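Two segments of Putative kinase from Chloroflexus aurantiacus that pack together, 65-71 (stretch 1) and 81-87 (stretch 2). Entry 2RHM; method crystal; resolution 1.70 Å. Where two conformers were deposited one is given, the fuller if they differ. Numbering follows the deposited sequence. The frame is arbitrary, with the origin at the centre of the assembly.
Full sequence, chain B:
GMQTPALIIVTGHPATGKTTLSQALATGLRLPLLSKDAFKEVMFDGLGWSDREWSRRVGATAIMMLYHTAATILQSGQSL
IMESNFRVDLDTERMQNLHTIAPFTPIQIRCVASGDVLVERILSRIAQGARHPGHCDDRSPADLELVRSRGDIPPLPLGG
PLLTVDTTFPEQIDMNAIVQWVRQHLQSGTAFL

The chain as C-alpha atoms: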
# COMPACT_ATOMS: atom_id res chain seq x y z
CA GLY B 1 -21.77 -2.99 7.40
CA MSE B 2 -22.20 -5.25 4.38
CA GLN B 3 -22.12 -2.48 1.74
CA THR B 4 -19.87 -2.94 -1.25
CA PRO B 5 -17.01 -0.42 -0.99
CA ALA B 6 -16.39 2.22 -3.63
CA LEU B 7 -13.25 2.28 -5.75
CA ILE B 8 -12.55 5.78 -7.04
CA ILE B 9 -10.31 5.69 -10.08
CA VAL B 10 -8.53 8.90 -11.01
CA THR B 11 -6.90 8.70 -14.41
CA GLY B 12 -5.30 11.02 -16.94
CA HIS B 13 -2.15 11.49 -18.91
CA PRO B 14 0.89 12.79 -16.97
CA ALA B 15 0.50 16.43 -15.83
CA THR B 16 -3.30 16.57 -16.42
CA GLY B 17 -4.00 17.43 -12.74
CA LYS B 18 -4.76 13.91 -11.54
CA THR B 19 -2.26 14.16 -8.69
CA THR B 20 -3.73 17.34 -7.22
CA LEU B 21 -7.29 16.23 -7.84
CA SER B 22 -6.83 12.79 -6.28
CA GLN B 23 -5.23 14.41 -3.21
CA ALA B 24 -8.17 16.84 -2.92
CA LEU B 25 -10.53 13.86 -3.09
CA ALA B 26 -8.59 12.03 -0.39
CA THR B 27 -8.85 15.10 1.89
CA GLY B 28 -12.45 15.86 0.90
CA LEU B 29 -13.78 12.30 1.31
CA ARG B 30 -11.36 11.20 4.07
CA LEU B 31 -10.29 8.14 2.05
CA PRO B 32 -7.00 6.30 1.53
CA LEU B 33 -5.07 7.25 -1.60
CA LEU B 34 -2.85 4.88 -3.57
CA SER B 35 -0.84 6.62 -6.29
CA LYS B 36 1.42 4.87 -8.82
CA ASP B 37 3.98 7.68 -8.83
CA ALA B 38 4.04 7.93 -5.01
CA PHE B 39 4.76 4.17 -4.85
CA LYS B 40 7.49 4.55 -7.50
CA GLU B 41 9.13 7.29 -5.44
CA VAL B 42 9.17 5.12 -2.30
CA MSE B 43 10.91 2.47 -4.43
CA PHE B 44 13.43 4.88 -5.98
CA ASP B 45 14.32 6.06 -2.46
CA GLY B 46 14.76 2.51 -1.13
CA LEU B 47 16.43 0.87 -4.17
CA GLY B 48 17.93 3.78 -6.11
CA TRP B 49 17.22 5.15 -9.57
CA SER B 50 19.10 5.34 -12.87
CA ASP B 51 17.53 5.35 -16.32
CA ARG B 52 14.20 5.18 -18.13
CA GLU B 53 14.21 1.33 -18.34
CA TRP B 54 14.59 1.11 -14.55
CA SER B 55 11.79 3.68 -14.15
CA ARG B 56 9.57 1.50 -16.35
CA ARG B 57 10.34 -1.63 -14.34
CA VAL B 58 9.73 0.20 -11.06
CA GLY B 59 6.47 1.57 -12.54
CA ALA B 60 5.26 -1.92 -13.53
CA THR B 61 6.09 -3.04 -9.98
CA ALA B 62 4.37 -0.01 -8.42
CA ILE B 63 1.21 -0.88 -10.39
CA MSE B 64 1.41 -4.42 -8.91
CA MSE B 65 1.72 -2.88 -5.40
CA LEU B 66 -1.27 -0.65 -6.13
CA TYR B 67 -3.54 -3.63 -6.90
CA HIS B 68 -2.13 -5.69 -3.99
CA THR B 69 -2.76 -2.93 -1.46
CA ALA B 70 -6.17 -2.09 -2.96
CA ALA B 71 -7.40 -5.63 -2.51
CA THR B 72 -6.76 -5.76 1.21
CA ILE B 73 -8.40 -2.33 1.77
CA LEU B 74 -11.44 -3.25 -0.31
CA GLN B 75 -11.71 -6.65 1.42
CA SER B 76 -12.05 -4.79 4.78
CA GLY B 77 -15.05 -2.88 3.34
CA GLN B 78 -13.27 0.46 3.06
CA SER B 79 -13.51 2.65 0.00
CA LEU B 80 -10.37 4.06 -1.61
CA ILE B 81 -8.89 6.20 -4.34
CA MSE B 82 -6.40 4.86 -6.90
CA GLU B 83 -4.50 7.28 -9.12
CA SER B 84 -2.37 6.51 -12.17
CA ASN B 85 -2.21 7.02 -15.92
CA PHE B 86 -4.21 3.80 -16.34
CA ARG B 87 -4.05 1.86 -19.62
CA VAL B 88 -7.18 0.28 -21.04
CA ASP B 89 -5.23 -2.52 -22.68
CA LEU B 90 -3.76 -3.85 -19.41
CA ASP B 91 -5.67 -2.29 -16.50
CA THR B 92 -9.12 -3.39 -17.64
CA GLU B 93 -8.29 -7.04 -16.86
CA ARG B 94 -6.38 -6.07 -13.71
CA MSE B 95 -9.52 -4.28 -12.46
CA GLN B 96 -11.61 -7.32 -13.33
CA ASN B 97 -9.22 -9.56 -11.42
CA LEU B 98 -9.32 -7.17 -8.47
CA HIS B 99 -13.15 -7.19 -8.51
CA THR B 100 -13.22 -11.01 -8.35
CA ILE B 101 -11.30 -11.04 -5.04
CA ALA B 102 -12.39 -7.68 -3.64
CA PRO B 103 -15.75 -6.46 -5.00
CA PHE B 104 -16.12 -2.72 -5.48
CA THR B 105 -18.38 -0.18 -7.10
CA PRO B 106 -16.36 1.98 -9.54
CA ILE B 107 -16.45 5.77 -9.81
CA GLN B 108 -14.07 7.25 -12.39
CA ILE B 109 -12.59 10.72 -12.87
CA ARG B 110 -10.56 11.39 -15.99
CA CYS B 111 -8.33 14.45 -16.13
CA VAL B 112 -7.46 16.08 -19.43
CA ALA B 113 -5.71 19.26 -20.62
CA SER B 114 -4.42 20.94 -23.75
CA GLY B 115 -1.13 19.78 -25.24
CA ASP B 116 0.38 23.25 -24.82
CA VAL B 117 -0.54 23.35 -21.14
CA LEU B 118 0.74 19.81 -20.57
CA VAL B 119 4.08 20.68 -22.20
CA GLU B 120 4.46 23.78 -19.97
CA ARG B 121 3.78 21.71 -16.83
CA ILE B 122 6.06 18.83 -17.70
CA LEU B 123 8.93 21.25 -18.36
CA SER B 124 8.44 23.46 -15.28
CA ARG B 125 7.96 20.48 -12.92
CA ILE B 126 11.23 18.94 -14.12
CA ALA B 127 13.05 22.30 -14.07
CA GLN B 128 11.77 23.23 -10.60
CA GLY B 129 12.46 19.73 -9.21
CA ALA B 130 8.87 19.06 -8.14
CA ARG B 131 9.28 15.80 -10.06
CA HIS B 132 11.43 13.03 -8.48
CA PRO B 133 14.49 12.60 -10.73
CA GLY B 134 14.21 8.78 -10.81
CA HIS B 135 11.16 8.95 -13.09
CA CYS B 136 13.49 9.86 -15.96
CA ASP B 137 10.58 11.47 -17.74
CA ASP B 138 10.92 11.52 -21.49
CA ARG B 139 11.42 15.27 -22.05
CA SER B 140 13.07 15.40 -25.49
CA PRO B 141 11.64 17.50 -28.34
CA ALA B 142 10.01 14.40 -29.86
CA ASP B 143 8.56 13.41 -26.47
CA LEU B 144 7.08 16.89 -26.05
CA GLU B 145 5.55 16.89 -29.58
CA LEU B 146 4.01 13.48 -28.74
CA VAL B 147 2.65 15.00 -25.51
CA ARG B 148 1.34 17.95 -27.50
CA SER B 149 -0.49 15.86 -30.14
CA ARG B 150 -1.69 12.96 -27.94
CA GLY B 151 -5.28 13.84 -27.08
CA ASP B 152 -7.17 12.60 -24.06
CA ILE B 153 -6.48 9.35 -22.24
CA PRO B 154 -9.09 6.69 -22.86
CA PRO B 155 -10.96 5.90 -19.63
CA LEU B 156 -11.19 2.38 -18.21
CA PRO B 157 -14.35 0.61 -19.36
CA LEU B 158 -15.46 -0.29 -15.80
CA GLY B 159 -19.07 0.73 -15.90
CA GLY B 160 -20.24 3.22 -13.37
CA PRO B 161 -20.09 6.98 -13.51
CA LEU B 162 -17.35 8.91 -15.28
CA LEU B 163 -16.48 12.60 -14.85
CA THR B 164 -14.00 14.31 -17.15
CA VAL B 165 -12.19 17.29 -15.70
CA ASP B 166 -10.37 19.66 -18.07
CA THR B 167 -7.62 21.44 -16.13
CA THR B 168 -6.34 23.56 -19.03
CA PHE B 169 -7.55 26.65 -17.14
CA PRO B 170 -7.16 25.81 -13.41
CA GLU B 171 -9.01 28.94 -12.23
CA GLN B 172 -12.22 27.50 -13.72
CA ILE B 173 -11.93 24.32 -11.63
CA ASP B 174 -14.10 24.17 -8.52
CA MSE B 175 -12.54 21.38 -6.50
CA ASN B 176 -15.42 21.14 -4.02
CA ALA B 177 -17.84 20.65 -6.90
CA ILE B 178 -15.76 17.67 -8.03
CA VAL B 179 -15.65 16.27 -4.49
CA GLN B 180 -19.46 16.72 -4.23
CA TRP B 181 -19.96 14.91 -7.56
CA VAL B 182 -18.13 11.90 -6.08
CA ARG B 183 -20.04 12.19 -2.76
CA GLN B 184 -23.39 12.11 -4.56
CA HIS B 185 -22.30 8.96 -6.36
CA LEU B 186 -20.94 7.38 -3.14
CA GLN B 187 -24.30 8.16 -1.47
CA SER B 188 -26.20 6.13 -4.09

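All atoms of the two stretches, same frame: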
# COMPACT_ATOMS: atom_id res chain seq x y z
N MSE B 65 1.93 -3.23 -6.81
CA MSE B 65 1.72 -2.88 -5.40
C MSE B 65 0.38 -2.19 -5.20
O MSE B 65 -0.29 -2.36 -4.18
CB MSE B 65 2.84 -1.94 -4.91
CG MSE B 65 4.05 -2.64 -4.36
SE MSE B 65 3.59 -3.78 -2.86
CE MSE B 65 2.75 -2.58 -1.72
N LEU B 66 -0.01 -1.38 -6.18
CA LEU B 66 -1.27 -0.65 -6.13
C LEU B 66 -2.45 -1.63 -6.03
O LEU B 66 -3.31 -1.51 -5.15
CB LEU B 66 -1.41 0.22 -7.39
CG LEU B 66 -1.73 1.70 -7.17
CD1 LEU B 66 -0.69 2.32 -6.32
CD2 LEU B 66 -1.79 2.41 -8.51
N TYR B 67 -2.48 -2.61 -6.91
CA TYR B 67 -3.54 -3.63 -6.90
C TYR B 67 -3.50 -4.54 -5.66
O TYR B 67 -4.54 -4.92 -5.14
CB TYR B 67 -3.50 -4.47 -8.17
CG TYR B 67 -4.05 -3.74 -9.37
CD1 TYR B 67 -5.41 -3.60 -9.55
CD2 TYR B 67 -3.21 -3.15 -10.29
CE1 TYR B 67 -5.93 -2.90 -10.64
CE2 TYR B 67 -3.72 -2.48 -11.40
CZ TYR B 67 -5.07 -2.35 -11.57
OH TYR B 67 -5.54 -1.66 -12.68
N HIS B 68 -2.29 -4.85 -5.19
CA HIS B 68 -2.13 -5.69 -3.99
C HIS B 68 -2.71 -4.98 -2.76
O HIS B 68 -3.47 -5.56 -1.97
CB HIS B 68 -0.64 -6.00 -3.75
CG HIS B 68 -0.37 -6.64 -2.43
ND1 HIS B 68 -0.59 -7.98 -2.19
CD2 HIS B 68 0.09 -6.13 -1.26
CE1 HIS B 68 -0.28 -8.27 -0.94
NE2 HIS B 68 0.15 -7.16 -0.35
N THR B 69 -2.35 -3.71 -2.62
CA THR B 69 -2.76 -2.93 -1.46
C THR B 69 -4.26 -2.63 -1.56
O THR B 69 -5.00 -2.69 -0.56
CB THR B 69 -1.91 -1.66 -1.36
OG1 THR B 69 -0.54 -2.03 -1.15
CG2 THR B 69 -2.35 -0.82 -0.20
N ALA B 70 -4.72 -2.34 -2.75
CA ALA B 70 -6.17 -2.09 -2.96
C ALA B 70 -7.04 -3.25 -2.52
O ALA B 70 -8.12 -3.05 -1.98
CB ALA B 70 -6.45 -1.77 -4.41
N ALA B 71 -6.59 -4.46 -2.79
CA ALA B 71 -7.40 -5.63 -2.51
C ALA B 71 -7.62 -5.77 -1.02
O ALA B 71 -8.73 -6.07 -0.57
CB ALA B 71 -6.73 -6.86 -3.05
N ILE B 81 -9.20 5.50 -3.11
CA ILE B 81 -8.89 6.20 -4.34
C ILE B 81 -7.58 5.61 -4.90
O ILE B 81 -6.58 5.46 -4.16
CB ILE B 81 -8.68 7.70 -4.09
CG1 ILE B 81 -9.92 8.33 -3.43
CG2 ILE B 81 -8.30 8.40 -5.39
CD1 ILE B 81 -9.59 9.60 -2.66
N MSE B 82 -7.60 5.29 -6.18
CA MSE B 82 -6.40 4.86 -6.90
C MSE B 82 -6.13 5.87 -8.01
O MSE B 82 -7.02 6.23 -8.76
CB MSE B 82 -6.54 3.46 -7.51
CG MSE B 82 -6.71 2.32 -6.52
SE MSE B 82 -7.01 0.60 -7.44
CE MSE B 82 -5.42 0.83 -8.59
N GLU B 83 -4.88 6.29 -8.12
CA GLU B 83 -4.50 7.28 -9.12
C GLU B 83 -3.30 6.80 -9.92
O GLU B 83 -2.27 6.41 -9.36
CB GLU B 83 -4.19 8.61 -8.44
CG GLU B 83 -3.69 9.67 -9.40
CD GLU B 83 -2.16 9.66 -9.56
OE1 GLU B 83 -1.43 9.82 -8.56
OE2 GLU B 83 -1.69 9.50 -10.70
N SER B 84 -3.45 6.83 -11.25
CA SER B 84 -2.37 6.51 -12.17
C SER B 84 -2.78 6.95 -13.57
O SER B 84 -3.93 7.34 -13.79
CB SER B 84 -2.13 5.00 -12.20
OG SER B 84 -0.94 4.70 -12.93
N ASN B 85 -1.85 6.87 -14.52
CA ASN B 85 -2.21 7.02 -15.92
C ASN B 85 -2.58 5.62 -16.42
O ASN B 85 -1.81 4.95 -17.09
CB ASN B 85 -1.11 7.70 -16.74
CG ASN B 85 0.22 6.99 -16.67
OD1 ASN B 85 0.65 6.52 -15.60
ND2 ASN B 85 0.93 6.96 -17.81
N PHE B 86 -3.78 5.17 -16.05
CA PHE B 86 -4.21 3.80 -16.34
C PHE B 86 -4.33 3.53 -17.84
O PHE B 86 -4.72 4.41 -18.64
CB PHE B 86 -5.54 3.49 -15.67
CG PHE B 86 -5.48 3.45 -14.18
CD1 PHE B 86 -4.98 2.33 -13.53
CD2 PHE B 86 -5.93 4.51 -13.41
CE1 PHE B 86 -4.95 2.26 -12.14
CE2 PHE B 86 -5.88 4.45 -12.03
CZ PHE B 86 -5.39 3.34 -11.40
N ARG B 87 -4.02 2.29 -18.22
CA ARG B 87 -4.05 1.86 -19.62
C ARG B 87 -5.18 0.88 -19.82
O ARG B 87 -5.24 -0.13 -19.13
CB ARG B 87 -2.79 1.11 -19.97
CG ARG B 87 -1.55 1.92 -20.04
CD ARG B 87 -0.39 1.02 -20.42
NE ARG B 87 -0.52 0.55 -21.80
CZ ARG B 87 -0.22 1.28 -22.87
NH1 ARG B 87 0.24 2.53 -22.75
NH2 ARG B 87 -0.38 0.77 -24.08

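The two stretches meet in a small, apolar helix-on-strand contact, centred on the selenomethionine side chain of Met-82 and made without a single hydrogen bond between them. Residues 65-71 are one part of a longer helix, and strand 81-83 runs almost exactly antiparallel to it, with an angle of 178° between their N-to-C directions and axes that approach to 10.2 Å. The closest backbone register pairs Leu-66 with Met-82, their CA atoms 7.6 Å apart. That spacing leaves the gap to be filled by side chains, and 248 Å² of surface is buried in total.

Met-82 contributes the largest share, 82 Å². Its CA-to-CB bond points toward the helix, and the m, t, p rotamer (chi1 -64°, chi2 176°, chi3 52°) first extends the chain and then turns its terminal methyl. Three helix residues receive it. Ala-70 CB lies 3.9 Å from Met-82 SE; a methyl is all that this alanine presents, and the selenium packs directly on it. Leu-66 CD2 lies 4.0 Å from Met-82 CE, and Tyr-67 CE1 lies 4.3 Å from the same CE, which sits over one face of the tyrosine ring. Met-82 SE is 5.3 Å from the centroid of that ring and 29° off its normal, an oblique sulfur-aromatic type of approach with selenium in place of sulfur. A long, unbranched, flexible side chain suits this position because it can touch all three neighbours.

Leu-66 and Ala-70 are one helical turn apart, joined by the backbone hydrogen bond from Ala-70 N to Leu-66 O (2.9 Å), so both point their CB atoms toward the strand. Leu-66 has an off-well chi1 of -129° with chi2 at 57°; its CD2 also comes within 4.1 Å of Glu-83 O, a contact with the strand backbone. The CA-to-CB bond of Glu-83 points away from the helix, consistent with strand alternation, and its carboxylate oxygens are hydrogen-bonded elsewhere in the structure.

Tyr-67 extends the contact beyond the strand residues. Its CA-to-CB bond is directed sideways, but the end of the side chain comes nearer, and its OH lies 4.0 Å from Phe-86 CE1, approaching that ring obliquely. Phe-86 likewise starts sideways and brings its ring inward. The tyrosine thus offers a ring face to Met-82 while its hydroxyl has a hydrogen-bonding partner elsewhere.

Met-65 and Thr-69 are buried but out of reach of stretch 2; Thr-69 OG1 instead donates to Met-65 O (3.1 Å), satisfying its hydroxyl within the helix.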